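Local coordinates for protein small ribosomal subunit biogenesis GTPase RsgA (Thermotoga maritima, PDB 1U0L) that probably assists late maturation of the 30S ribosomal subunit as a circularly permuted GTPase whose slow GTP hydrolysis is stimulated by that subunit, at residues C261-D265 and Y288-Y293; F251-C256 and E268-A274; Y50-E56 and I67-R73; I14-F18 and T213-L217. The contacts are given in a common frame with arbitrary orientation. Residue numbers count along the deposited sequence, not the author numbering.

Contact 1. Residues C261-D265 and Y288-Y293. With ZN (zinc ion), chain D.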
loop_
_atom_site.group_PDB
_atom_site.type_symbol
_atom_site.label_atom_id
_atom_site.label_comp_id
_atom_site.label_asym_id
_atom_site.label_seq_id
_atom_site.Cartn_x
_atom_site.Cartn_y
_atom_site.Cartn_z
ATOM N N CYS A 261 -24.568 -11.160 -6.678
ATOM C CA CYS A 261 -25.432 -10.407 -5.796
ATOM C C CYS A 261 -24.534 -9.370 -5.135
ATOM O O CYS A 261 -23.493 -9.725 -4.587
ATOM C CB CYS A 261 -25.997 -11.350 -4.745
ATOM S SG CYS A 261 -26.754 -10.552 -3.350
ATOM N N ASN A 262 -24.923 -8.099 -5.190
ATOM C CA ASN A 262 -24.133 -7.032 -4.597
ATOM C C ASN A 262 -24.220 -6.971 -3.075
ATOM O O ASN A 262 -23.604 -6.110 -2.441
ATOM C CB ASN A 262 -24.534 -5.692 -5.209
ATOM C CG ASN A 262 -24.182 -5.604 -6.692
ATOM O OD1 ASN A 262 -23.068 -5.956 -7.103
ATOM N ND2 ASN A 262 -25.127 -5.126 -7.500
ATOM N N HIS A 263 -24.989 -7.885 -2.492
ATOM C CA HIS A 263 -25.133 -7.975 -1.043
ATOM C C HIS A 263 -25.851 -6.810 -0.351
ATOM O O HIS A 263 -25.810 -6.703 0.874
ATOM C CB HIS A 263 -23.753 -8.160 -0.408
ATOM C CG HIS A 263 -22.849 -9.062 -1.189
ATOM N ND1 HIS A 263 -23.064 -10.418 -1.296
ATOM C CD2 HIS A 263 -21.749 -8.794 -1.932
ATOM C CE1 HIS A 263 -22.134 -10.947 -2.071
ATOM N NE2 HIS A 263 -21.324 -9.983 -2.471
ATOM N N VAL A 264 -26.504 -5.936 -1.114
ATOM C CA VAL A 264 -27.214 -4.815 -0.499
ATOM C C VAL A 264 -28.690 -5.158 -0.291
ATOM O O VAL A 264 -29.068 -5.644 0.768
ATOM C CB VAL A 264 -27.133 -3.531 -1.359
ATOM C CG1 VAL A 264 -27.871 -2.384 -0.655
ATOM C CG2 VAL A 264 -25.685 -3.163 -1.611
ATOM N N ASP A 265 -29.510 -4.915 -1.313
ATOM C CA ASP A 265 -30.941 -5.184 -1.249
ATOM C C ASP A 265 -31.330 -6.621 -1.555
ATOM O O ASP A 265 -32.273 -7.150 -0.962
ATOM C CB ASP A 265 -31.712 -4.271 -2.206
ATOM C CG ASP A 265 -31.952 -2.885 -1.628
ATOM O OD1 ASP A 265 -32.164 -2.781 -0.400
ATOM O OD2 ASP A 265 -31.946 -1.908 -2.406
ATOM N N TYR A 288 -18.881 -1.243 3.663
ATOM C CA TYR A 288 -18.969 -1.711 2.285
ATOM C C TYR A 288 -20.233 -1.144 1.620
ATOM O O TYR A 288 -20.185 -0.652 0.492
ATOM C CB TYR A 288 -19.004 -3.238 2.217
ATOM C CG TYR A 288 -19.550 -3.719 0.890
ATOM C CD1 TYR A 288 -18.895 -3.417 -0.310
ATOM C CD2 TYR A 288 -20.786 -4.367 0.821
ATOM C CE1 TYR A 288 -19.462 -3.733 -1.536
ATOM C CE2 TYR A 288 -21.364 -4.688 -0.398
ATOM C CZ TYR A 288 -20.702 -4.368 -1.572
ATOM O OH TYR A 288 -21.302 -4.657 -2.777
ATOM N N VAL A 289 -21.367 -1.218 2.314
ATOM C CA VAL A 289 -22.611 -0.686 1.764
ATOM C C VAL A 289 -22.519 0.828 1.558
ATOM O O VAL A 289 -22.956 1.340 0.527
ATOM C CB VAL A 289 -23.808 -0.998 2.684
ATOM C CG1 VAL A 289 -25.053 -0.300 2.173
ATOM C CG2 VAL A 289 -24.026 -2.499 2.743
ATOM N N LYS A 290 -21.952 1.533 2.541
ATOM C CA LYS A 290 -21.764 2.981 2.460
ATOM C C LYS A 290 -20.957 3.279 1.203
ATOM O O LYS A 290 -21.340 4.111 0.377
ATOM C CB LYS A 290 -20.996 3.483 3.681
ATOM C CG LYS A 290 -20.607 4.959 3.626
ATOM C CD LYS A 290 -21.792 5.894 3.850
ATOM C CE LYS A 290 -21.361 7.355 3.788
ATOM N NZ LYS A 290 -20.210 7.633 4.696
ATOM N N MET A 291 -19.832 2.583 1.061
ATOM C CA MET A 291 -18.980 2.761 -0.109
ATOM C C MET A 291 -19.733 2.405 -1.385
ATOM O O MET A 291 -19.632 3.108 -2.387
ATOM C CB MET A 291 -17.706 1.915 0.019
ATOM C CG MET A 291 -16.554 2.673 0.677
ATOM S SD MET A 291 -14.952 1.860 0.692
ATOM C CE MET A 291 -15.068 0.981 2.234
ATOM N N PHE A 292 -20.496 1.317 -1.337
ATOM C CA PHE A 292 -21.271 0.884 -2.486
ATOM C C PHE A 292 -22.077 2.069 -3.007
ATOM O O PHE A 292 -21.862 2.546 -4.126
ATOM C CB PHE A 292 -22.222 -0.255 -2.097
ATOM C CG PHE A 292 -23.007 -0.804 -3.252
ATOM C CD1 PHE A 292 -22.460 -1.770 -4.080
ATOM C CD2 PHE A 292 -24.262 -0.291 -3.565
ATOM C CE1 PHE A 292 -23.148 -2.216 -5.216
ATOM C CE2 PHE A 292 -24.958 -0.727 -4.700
ATOM C CZ PHE A 292 -24.396 -1.691 -5.525
ATOM N N TYR A 293 -23.002 2.551 -2.183
ATOM C CA TYR A 293 -23.847 3.675 -2.563
ATOM C C TYR A 293 -23.057 4.928 -3.003
ATOM O O TYR A 293 -23.492 5.675 -3.896
ATOM C CB TYR A 293 -24.803 3.981 -1.408
ATOM C CG TYR A 293 -25.961 2.997 -1.317
ATOM C CD1 TYR A 293 -26.553 2.688 -0.090
ATOM C CD2 TYR A 293 -26.471 2.380 -2.463
ATOM C CE1 TYR A 293 -27.615 1.786 -0.004
ATOM C CE2 TYR A 293 -27.536 1.479 -2.389
ATOM C CZ TYR A 293 -28.099 1.186 -1.157
ATOM O OH TYR A 293 -29.131 0.277 -1.087
HETATM ZN ZN ZN D . -25.285 -11.202 -1.684
#
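Two of the four zinc ligands sit on the loop 261-265: Cys261 SG lies 2.3 Å and His263 ND1 2.4 Å from the ion, and Cys256 and Cys269 complete the site. Within this Cys-X-His unit, His263 N donates to Cys261 SG over 3.3 Å, a backbone bond to a metal-bound thiolate. One hydrogen bond joins 261-265 to 288-293: Tyr288 OH donates to Asn262 O at 2.7 Å; Tyr285, earlier on the same helix, binds His263 O. The amide end of Asn262 turns to Lys245. Apolar packing does the rest. Val264 points at the helix and sets CG2 over the face of the Phe292 ring, 3.9 Å from its centroid, while its CG1 comes within 3.6 Å of Tyr293 CZ. Asn262 CB touches Phe292 CE1 at 3.7 Å. Tyr288 thus holds the backbone at Asn262 and Phe292 packs on Val264: the helix segment gives no ligand and holds the site through the backbone and side chains around Cys261 and His263.

Contact 2. Residues F251-C256 and E268-A274. With ZN (zinc ion), chain D.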
loop_
_atom_site.group_PDB
_atom_site.type_symbol
_atom_site.label_atom_id
_atom_site.label_comp_id
_atom_site.label_asym_id
_atom_site.label_seq_id
_atom_site.Cartn_x
_atom_site.Cartn_y
_atom_site.Cartn_z
ATOM N N PHE A 251 -16.209 -11.425 1.744
ATOM C CA PHE A 251 -17.207 -11.658 0.707
ATOM C C PHE A 251 -16.550 -12.509 -0.378
ATOM O O PHE A 251 -15.810 -11.988 -1.223
ATOM C CB PHE A 251 -17.671 -10.332 0.085
ATOM C CG PHE A 251 -18.171 -9.309 1.082
ATOM C CD1 PHE A 251 -17.991 -9.479 2.448
ATOM C CD2 PHE A 251 -18.782 -8.141 0.634
ATOM C CE1 PHE A 251 -18.406 -8.512 3.340
ATOM C CE2 PHE A 251 -19.198 -7.169 1.526
ATOM C CZ PHE A 251 -19.009 -7.353 2.878
ATOM N N GLY A 252 -16.812 -13.814 -0.353
ATOM C CA GLY A 252 -16.222 -14.700 -1.341
ATOM C C GLY A 252 -16.714 -16.123 -1.177
ATOM O O GLY A 252 -17.416 -16.655 -2.041
ATOM N N ASP A 253 -16.341 -16.743 -0.063
ATOM C CA ASP A 253 -16.755 -18.108 0.233
ATOM C C ASP A 253 -18.239 -18.126 0.583
ATOM O O ASP A 253 -18.814 -19.183 0.833
ATOM C CB ASP A 253 -15.961 -18.655 1.413
ATOM C CG ASP A 253 -16.119 -17.805 2.653
ATOM O OD1 ASP A 253 -15.567 -16.684 2.677
ATOM O OD2 ASP A 253 -16.806 -18.248 3.598
ATOM N N LYS A 254 -18.849 -16.944 0.616
ATOM C CA LYS A 254 -20.269 -16.807 0.927
ATOM C C LYS A 254 -21.100 -16.966 -0.358
ATOM O O LYS A 254 -20.744 -16.420 -1.407
ATOM C CB LYS A 254 -20.529 -15.434 1.555
ATOM C CG LYS A 254 -21.247 -15.470 2.892
ATOM C CD LYS A 254 -20.347 -15.959 4.030
ATOM C CE LYS A 254 -19.205 -14.984 4.314
ATOM N NZ LYS A 254 -18.359 -15.371 5.484
ATOM N N GLN A 255 -22.196 -17.722 -0.273
ATOM C CA GLN A 255 -23.066 -17.948 -1.427
ATOM C C GLN A 255 -24.386 -17.203 -1.310
ATOM O O GLN A 255 -25.082 -17.286 -0.291
ATOM C CB GLN A 255 -23.344 -19.444 -1.620
ATOM C CG GLN A 255 -22.293 -20.185 -2.439
ATOM C CD GLN A 255 -20.893 -19.999 -1.893
ATOM O OE1 GLN A 255 -20.599 -20.387 -0.762
ATOM N NE2 GLN A 255 -20.018 -19.398 -2.695
ATOM N N CYS A 256 -24.717 -16.478 -2.372
ATOM C CA CYS A 256 -25.943 -15.694 -2.449
ATOM C C CYS A 256 -26.834 -16.226 -3.572
ATOM O O CYS A 256 -26.338 -16.648 -4.624
ATOM C CB CYS A 256 -25.615 -14.218 -2.720
ATOM S SG CYS A 256 -24.718 -13.371 -1.402
ATOM N N GLU A 268 -31.830 -12.681 -1.073
ATOM C CA GLU A 268 -31.192 -13.729 -0.297
ATOM C C GLU A 268 -29.710 -13.527 -0.476
ATOM O O GLU A 268 -29.201 -13.564 -1.596
ATOM C CB GLU A 268 -31.601 -15.096 -0.829
ATOM C CG GLU A 268 -31.028 -16.256 -0.043
ATOM C CD GLU A 268 -31.363 -17.604 -0.659
ATOM O OE1 GLU A 268 -32.559 -17.912 -0.831
ATOM O OE2 GLU A 268 -30.410 -18.352 -0.976
ATOM N N CYS A 269 -29.011 -13.321 0.627
ATOM C CA CYS A 269 -27.588 -13.075 0.529
ATOM C C CYS A 269 -26.774 -13.806 1.580
ATOM O O CYS A 269 -26.980 -13.600 2.770
ATOM C CB CYS A 269 -27.343 -11.578 0.654
ATOM S SG CYS A 269 -25.621 -11.154 0.672
ATOM N N GLY A 270 -25.845 -14.648 1.143
ATOM C CA GLY A 270 -25.020 -15.361 2.099
ATOM C C GLY A 270 -24.210 -14.387 2.934
ATOM O O GLY A 270 -23.892 -14.642 4.108
ATOM N N VAL A 271 -23.865 -13.265 2.314
ATOM C CA VAL A 271 -23.111 -12.242 2.999
ATOM C C VAL A 271 -24.025 -11.606 4.038
ATOM O O VAL A 271 -23.672 -11.555 5.219
ATOM C CB VAL A 271 -22.606 -11.168 2.026
ATOM C CG1 VAL A 271 -22.080 -9.989 2.818
ATOM C CG2 VAL A 271 -21.499 -11.737 1.153
ATOM N N LYS A 272 -25.199 -11.130 3.621
ATOM C CA LYS A 272 -26.121 -10.544 4.585
ATOM C C LYS A 272 -26.453 -11.549 5.681
ATOM O O LYS A 272 -26.586 -11.179 6.841
ATOM C CB LYS A 272 -27.397 -10.051 3.903
ATOM C CG LYS A 272 -27.201 -8.695 3.256
ATOM C CD LYS A 272 -28.427 -7.808 3.392
ATOM C CE LYS A 272 -29.419 -8.092 2.295
ATOM N NZ LYS A 272 -30.642 -7.272 2.466
ATOM N N GLU A 273 -26.562 -12.824 5.319
ATOM C CA GLU A 273 -26.853 -13.864 6.297
ATOM C C GLU A 273 -25.718 -13.927 7.315
ATOM O O GLU A 273 -25.957 -13.913 8.524
ATOM C CB GLU A 273 -27.000 -15.226 5.613
ATOM C CG GLU A 273 -27.155 -16.385 6.586
ATOM C CD GLU A 273 -27.195 -17.738 5.895
ATOM O OE1 GLU A 273 -28.120 -17.966 5.090
ATOM O OE2 GLU A 273 -26.301 -18.575 6.154
ATOM N N ALA A 274 -24.488 -13.985 6.809
ATOM C CA ALA A 274 -23.280 -14.055 7.631
ATOM C C ALA A 274 -23.178 -12.930 8.663
ATOM O O ALA A 274 -22.693 -13.136 9.780
ATOM C CB ALA A 274 -22.048 -14.037 6.727
HETATM ZN ZN ZN D . -25.285 -11.202 -1.684
#
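Glu268 leads into the contact in an extended conformation, its O atom 3.8 Å from Cys256 CB. Next comes Cys269, where the two backbones draw closest, with 4.3 Å between its CA and that of Cys256. Both thiolates bind the same zinc, Cys256 SG at 2.3 Å and Cys269 SG at 2.4 Å; the two sulfurs are 3.2 Å apart. Cys269 is also the N-cap of helix 270-277: its SG accepts from Lys272 N at 3.0 Å, so one sulfur serves the metal and the helix start together. Gly270 slides in against the other chain segment, its CA 3.1 Å from Gln255 O in a CA-H...O contact; a CB here would collide with that carbonyl. Lys254 CG lies 3.0 Å from Gly270 O. Val271 then packs on the aromatic side in a CH-pi contact, with CG1 over the face of the Phe251 ring, 4.0 Å from its centroid, and CG2 3.8 Å from Lys254 CB. Phe251 in turn meets His263 and Tyr288 edge-to-face. One turn after Gly270, Ala274 CB reaches the aliphatic part of Lys254, 3.7 Å from CD. With Cys261 and His263 supplying the other two ligands, these segments build the three-cysteine, one-histidine site of the C-terminal zinc-finger domain in RsgA, a loop and a helix N-terminus bridged by one ion.

Contact 3. Residues Y50-E56 and I67-R73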
loop_
_atom_site.group_PDB
_atom_site.type_symbol
_atom_site.label_atom_id
_atom_site.label_comp_id
_atom_site.label_asym_id
_atom_site.label_seq_id
_atom_site.Cartn_x
_atom_site.Cartn_y
_atom_site.Cartn_z
ATOM N N TYR A 50 8.533 4.689 -14.486
ATOM C CA TYR A 50 8.226 5.217 -13.163
ATOM C C TYR A 50 9.168 4.712 -12.075
ATOM O O TYR A 50 10.001 3.846 -12.304
ATOM C CB TYR A 50 6.785 4.845 -12.790
ATOM C CG TYR A 50 5.738 5.399 -13.733
ATOM C CD1 TYR A 50 5.057 4.568 -14.625
ATOM C CD2 TYR A 50 5.448 6.764 -13.752
ATOM C CE1 TYR A 50 4.113 5.089 -15.517
ATOM C CE2 TYR A 50 4.514 7.295 -14.634
ATOM C CZ TYR A 50 3.847 6.460 -15.516
ATOM O OH TYR A 50 2.926 7.007 -16.397
ATOM N N VAL A 51 9.032 5.274 -10.879
ATOM C CA VAL A 51 9.846 4.845 -9.755
ATOM C C VAL A 51 9.351 3.434 -9.401
ATOM O O VAL A 51 8.139 3.174 -9.327
ATOM C CB VAL A 51 9.642 5.774 -8.540
ATOM C CG1 VAL A 51 10.681 5.484 -7.478
ATOM C CG2 VAL A 51 9.700 7.222 -8.975
ATOM N N GLY A 52 10.284 2.520 -9.185
ATOM C CA GLY A 52 9.890 1.167 -8.848
ATOM C C GLY A 52 9.886 0.268 -10.068
ATOM O O GLY A 52 9.653 -0.943 -9.960
ATOM N N ASP A 53 10.134 0.865 -11.232
ATOM C CA ASP A 53 10.173 0.114 -12.476
ATOM C C ASP A 53 11.492 -0.597 -12.605
ATOM O O ASP A 53 12.540 -0.023 -12.297
ATOM C CB ASP A 53 9.979 1.026 -13.680
ATOM C CG ASP A 53 8.594 0.903 -14.264
ATOM O OD1 ASP A 53 8.003 -0.191 -14.118
ATOM O OD2 ASP A 53 8.095 1.876 -14.872
ATOM N N ARG A 54 11.433 -1.856 -13.035
ATOM C CA ARG A 54 12.632 -2.657 -13.225
ATOM C C ARG A 54 13.130 -2.369 -14.638
ATOM O O ARG A 54 12.341 -2.373 -15.590
ATOM C CB ARG A 54 12.298 -4.136 -13.088
ATOM C CG ARG A 54 13.050 -4.828 -11.976
ATOM C CD ARG A 54 12.501 -4.449 -10.619
ATOM N NE ARG A 54 13.183 -5.151 -9.535
ATOM C CZ ARG A 54 12.683 -5.283 -8.311
ATOM N NH1 ARG A 54 11.495 -4.761 -8.024
ATOM N NH2 ARG A 54 13.364 -5.935 -7.378
ATOM N N VAL A 55 14.425 -2.105 -14.788
ATOM C CA VAL A 55 14.962 -1.817 -16.121
ATOM C C VAL A 55 16.337 -2.408 -16.413
ATOM O O VAL A 55 17.077 -2.787 -15.499
ATOM C CB VAL A 55 15.049 -0.291 -16.384
ATOM C CG1 VAL A 55 13.645 0.325 -16.357
ATOM C CG2 VAL A 55 15.968 0.367 -15.364
ATOM N N GLU A 56 16.658 -2.494 -17.703
ATOM C CA GLU A 56 17.953 -2.993 -18.158
ATOM C C GLU A 56 18.590 -1.860 -18.957
ATOM O O GLU A 56 17.965 -1.304 -19.863
ATOM C CB GLU A 56 17.780 -4.258 -19.001
ATOM C CG GLU A 56 16.622 -4.234 -19.976
ATOM C CD GLU A 56 16.448 -5.570 -20.675
ATOM O OE1 GLU A 56 17.412 -6.034 -21.324
ATOM O OE2 GLU A 56 15.351 -6.157 -20.577
ATOM N N ILE A 67 19.248 3.833 -20.491
ATOM C CA ILE A 67 18.226 2.815 -20.318
ATOM C C ILE A 67 17.786 2.230 -21.647
ATOM O O ILE A 67 17.227 2.921 -22.495
ATOM C CB ILE A 67 17.014 3.377 -19.556
ATOM C CG1 ILE A 67 17.474 3.912 -18.194
ATOM C CG2 ILE A 67 15.979 2.285 -19.358
ATOM C CD1 ILE A 67 16.374 4.510 -17.355
ATOM N N GLU A 68 18.053 0.939 -21.813
ATOM C CA GLU A 68 17.717 0.235 -23.044
ATOM C C GLU A 68 16.292 -0.280 -23.071
ATOM O O GLU A 68 15.658 -0.279 -24.120
ATOM C CB GLU A 68 18.690 -0.928 -23.273
ATOM C CG GLU A 68 20.141 -0.493 -23.515
ATOM C CD GLU A 68 20.319 0.296 -24.807
ATOM O OE1 GLU A 68 21.434 0.801 -25.045
ATOM O OE2 GLU A 68 19.347 0.409 -25.585
ATOM N N ASN A 69 15.783 -0.720 -21.925
ATOM C CA ASN A 69 14.416 -1.221 -21.882
ATOM C C ASN A 69 13.820 -1.243 -20.477
ATOM O O ASN A 69 14.540 -1.329 -19.478
ATOM C CB ASN A 69 14.362 -2.619 -22.505
ATOM C CG ASN A 69 12.952 -3.166 -22.595
ATOM O OD1 ASN A 69 12.052 -2.521 -23.142
ATOM N ND2 ASN A 69 12.751 -4.363 -22.062
ATOM N N VAL A 70 12.493 -1.154 -20.423
ATOM C CA VAL A 70 11.737 -1.168 -19.176
ATOM C C VAL A 70 10.888 -2.434 -19.097
ATOM O O VAL A 70 10.009 -2.633 -19.928
ATOM C CB VAL A 70 10.791 0.034 -19.106
ATOM C CG1 VAL A 70 10.013 0.005 -17.809
ATOM C CG2 VAL A 70 11.578 1.317 -19.238
ATOM N N LEU A 71 11.148 -3.275 -18.096
ATOM C CA LEU A 71 10.398 -4.521 -17.911
ATOM C C LEU A 71 8.920 -4.264 -17.656
ATOM O O LEU A 71 8.522 -3.133 -17.391
ATOM C CB LEU A 71 10.952 -5.320 -16.731
ATOM C CG LEU A 71 12.236 -6.138 -16.868
ATOM C CD1 LEU A 71 13.385 -5.262 -17.356
ATOM C CD2 LEU A 71 12.552 -6.755 -15.507
ATOM N N HIS A 72 8.111 -5.321 -17.729
ATOM C CA HIS A 72 6.673 -5.199 -17.492
ATOM C C HIS A 72 6.385 -5.110 -15.995
ATOM O O HIS A 72 6.953 -5.851 -15.193
ATOM C CB HIS A 72 5.913 -6.384 -18.103
ATOM C CG HIS A 72 6.043 -6.484 -19.594
ATOM N ND1 HIS A 72 7.148 -7.032 -20.214
ATOM C CD2 HIS A 72 5.203 -6.111 -20.590
ATOM C CE1 HIS A 72 6.980 -6.994 -21.525
ATOM N NE2 HIS A 72 5.809 -6.440 -21.779
ATOM N N ARG A 73 5.500 -4.196 -15.623
ATOM C CA ARG A 73 5.156 -3.992 -14.226
ATOM C C ARG A 73 3.969 -4.839 -13.760
ATOM O O ARG A 73 3.062 -5.132 -14.541
ATOM C CB ARG A 73 4.861 -2.510 -13.997
ATOM C CG ARG A 73 3.807 -1.971 -14.923
ATOM C CD ARG A 73 3.353 -0.574 -14.532
ATOM N NE ARG A 73 3.748 0.447 -15.501
ATOM C CZ ARG A 73 4.979 0.930 -15.597
ATOM N NH1 ARG A 73 5.913 0.477 -14.776
ATOM N NH2 ARG A 73 5.272 1.851 -16.507
#
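This is the antiparallel pairing of strands 54-58 and 65-70, a beta hairpin in the five-stranded barrel of the N-terminal domain. Val55 and Val70 form a non-hydrogen-bonded pair, CA atoms 4.5 Å apart, with Val55 CG1 3.7 Å from Val70 CG2; Ile67 CG2 adds to this apolar face at 4.0 Å from Val55 CB. Glu56 and Asn69 are a hydrogen-bonded pair: Glu56 N donates to Asn69 O at 3.0 Å and Asn69 N to Glu56 O at 3.1 Å. Glu68 N also reaches Glu56 O, at 3.0 Å, because Glu68 and Asn69 both face Glu56 in a classic beta bulge. Such a closed barrel, with strand order 1-2-3-5-4, is the OB fold. Just past the end of strand 65-70, Leu71 N donates to Arg54 O at 2.9 Å, and Leu71 CD2 packs 3.6 Å from Arg54 CB. Near the type II turn Tyr50-Asp53, Arg73 forms a salt bridge with Asp53, whose OD2 accepts from Tyr50 N at 2.9 Å; the Arg73 guanidinium lays a face against Tyr50 CD1, 3.3 Å from NH2.

Contact 4. Residues I14-F18 and T213-L217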
loop_
_atom_site.group_PDB
_atom_site.type_symbol
_atom_site.label_atom_id
_atom_site.label_comp_id
_atom_site.label_asym_id
_atom_site.label_seq_id
_atom_site.Cartn_x
_atom_site.Cartn_y
_atom_site.Cartn_z
ATOM N N ILE A 14 16.766 -1.322 -10.789
ATOM C CA ILE A 14 15.453 -0.870 -10.330
ATOM C C ILE A 14 15.492 0.650 -10.275
ATOM O O ILE A 14 16.419 1.218 -9.703
ATOM C CB ILE A 14 15.112 -1.378 -8.897
ATOM C CG1 ILE A 14 15.222 -2.905 -8.820
ATOM C CG2 ILE A 14 13.691 -0.977 -8.529
ATOM C CD1 ILE A 14 16.640 -3.433 -8.764
ATOM N N VAL A 15 14.516 1.315 -10.883
ATOM C CA VAL A 15 14.476 2.773 -10.830
ATOM C C VAL A 15 14.164 3.201 -9.396
ATOM O O VAL A 15 13.279 2.637 -8.757
ATOM C CB VAL A 15 13.380 3.347 -11.701
ATOM C CG1 VAL A 15 13.315 4.866 -11.499
ATOM C CG2 VAL A 15 13.624 2.970 -13.155
ATOM N N VAL A 16 14.857 4.216 -8.896
ATOM C CA VAL A 16 14.625 4.643 -7.527
ATOM C C VAL A 16 14.271 6.111 -7.338
ATOM O O VAL A 16 13.802 6.504 -6.267
ATOM C CB VAL A 16 15.827 4.324 -6.677
ATOM C CG1 VAL A 16 15.976 2.810 -6.535
ATOM C CG2 VAL A 16 17.050 4.957 -7.309
ATOM N N SER A 17 14.502 6.925 -8.356
ATOM C CA SER A 17 14.152 8.338 -8.260
ATOM C C SER A 17 14.433 9.069 -9.558
ATOM O O SER A 17 15.093 8.539 -10.448
ATOM C CB SER A 17 14.925 9.016 -7.125
ATOM O OG SER A 17 16.277 9.215 -7.489
ATOM N N PHE A 18 13.913 10.288 -9.659
ATOM C CA PHE A 18 14.121 11.110 -10.839
ATOM C C PHE A 18 14.814 12.417 -10.463
ATOM O O PHE A 18 14.212 13.325 -9.900
ATOM C CB PHE A 18 12.786 11.352 -11.530
ATOM C CG PHE A 18 12.185 10.105 -12.094
ATOM C CD1 PHE A 18 11.781 9.075 -11.257
ATOM C CD2 PHE A 18 12.054 9.939 -13.465
ATOM C CE1 PHE A 18 11.257 7.896 -11.775
ATOM C CE2 PHE A 18 11.531 8.764 -13.995
ATOM C CZ PHE A 18 11.132 7.740 -13.146
ATOM N N THR A 213 7.875 13.501 -7.739
ATOM C CA THR A 213 7.921 12.055 -7.889
ATOM C C THR A 213 8.454 11.385 -6.618
ATOM O O THR A 213 9.274 11.952 -5.890
ATOM C CB THR A 213 8.773 11.651 -9.095
ATOM O OG1 THR A 213 10.080 12.215 -8.971
ATOM C CG2 THR A 213 8.138 12.155 -10.375
ATOM N N ALA A 214 7.966 10.182 -6.342
ATOM C CA ALA A 214 8.387 9.464 -5.154
ATOM C C ALA A 214 9.797 8.969 -5.339
ATOM O O ALA A 214 10.398 9.162 -6.387
ATOM C CB ALA A 214 7.463 8.289 -4.896
ATOM N N GLN A 215 10.323 8.330 -4.309
ATOM C CA GLN A 215 11.661 7.778 -4.350
ATOM C C GLN A 215 11.611 6.475 -3.603
ATOM O O GLN A 215 10.691 6.237 -2.820
ATOM C CB GLN A 215 12.647 8.701 -3.660
ATOM C CG GLN A 215 13.081 9.861 -4.496
ATOM C CD GLN A 215 14.173 10.648 -3.822
ATOM O OE1 GLN A 215 14.993 10.082 -3.093
ATOM N NE2 GLN A 215 14.207 11.955 -4.065
ATOM N N LEU A 216 12.582 5.610 -3.837
ATOM C CA LEU A 216 12.574 4.363 -3.107
ATOM C C LEU A 216 13.707 4.464 -2.115
ATOM O O LEU A 216 14.811 4.850 -2.472
ATOM C CB LEU A 216 12.763 3.174 -4.052
ATOM C CG LEU A 216 11.661 2.975 -5.099
ATOM C CD1 LEU A 216 11.909 1.689 -5.844
ATOM C CD2 LEU A 216 10.297 2.915 -4.421
ATOM N N LEU A 217 13.419 4.169 -0.858
ATOM C CA LEU A 217 14.442 4.224 0.161
ATOM C C LEU A 217 14.834 2.790 0.446
ATOM O O LEU A 217 13.967 1.945 0.697
ATOM C CB LEU A 217 13.896 4.890 1.419
ATOM C CG LEU A 217 13.477 6.340 1.197
ATOM C CD1 LEU A 217 12.705 6.843 2.403
ATOM C CD2 LEU A 217 14.712 7.189 0.933
HETATM O O HOH W 1 12.030 10.938 -7.767
#
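Strand 11-19 of the OB-fold barrel here meets the run of chain leading into strand 216-218, an outermost strand of the GTPase-domain sheet, so this is a junction between two domains. The two pieces run roughly antiparallel, their end-to-end directions 145° apart, and are held by few bonds. At Ile14, CG2 touches Leu216 CD1 at 4.2 Å. The same methyl, Leu216 CD1, lies 3.4 Å from Val15 O, while the Val15 side chain turns sideways to pack on Val23 and Val55 of the barrel. Val16 makes the direct backbone link: its O atom accepts from Leu216 N at 2.9 Å and also takes a CA-H...O contact from Gln215 CA at 3.1 Å. Beside that link Val16 CG1 comes within 4.1 Å of Leu216 CB, closing an apolar patch with Ile14. Ser17 points at the opposing segment, CB against Gln215 CG at 3.3 Å, in the place where the CA atoms come closest, 4.7 Å apart. By Phe18 the chains have separated, 6.9 Å between its CA and that of Thr213, though Phe18 CB still lies 3.8 Å from Thr213 OG1. A water fills this wider gap: it accepts from Phe18 N at 2.7 Å, donates to Ala214 O at 2.8 Å and is hydrogen-bonded to Thr213 OG1 at 2.6 Å.

In the fold
The four contacts form two pairs. Contacts 1 and 2 interlock along the chain, their segments alternating, and share one zinc: each supplies two of its four ligands, with His263 ND1 3.3 Å from Cys269 SG and Tyr288 CD2 3.3 Å from Phe251 CE2. Contacts 3 and 4 meet in the OB barrel, centres about 12 Å apart, where Asp53 O lies 2.8 Å from Val15 N, a probable hydrogen bond; contact 3 is nested within the long loop that contact 4 closes. Between the pairs, centres are about 38 to 42 Å apart. Contact 4 alone reaches the GTPase sheet directly, and none of the four includes a residue of the GDP pocket.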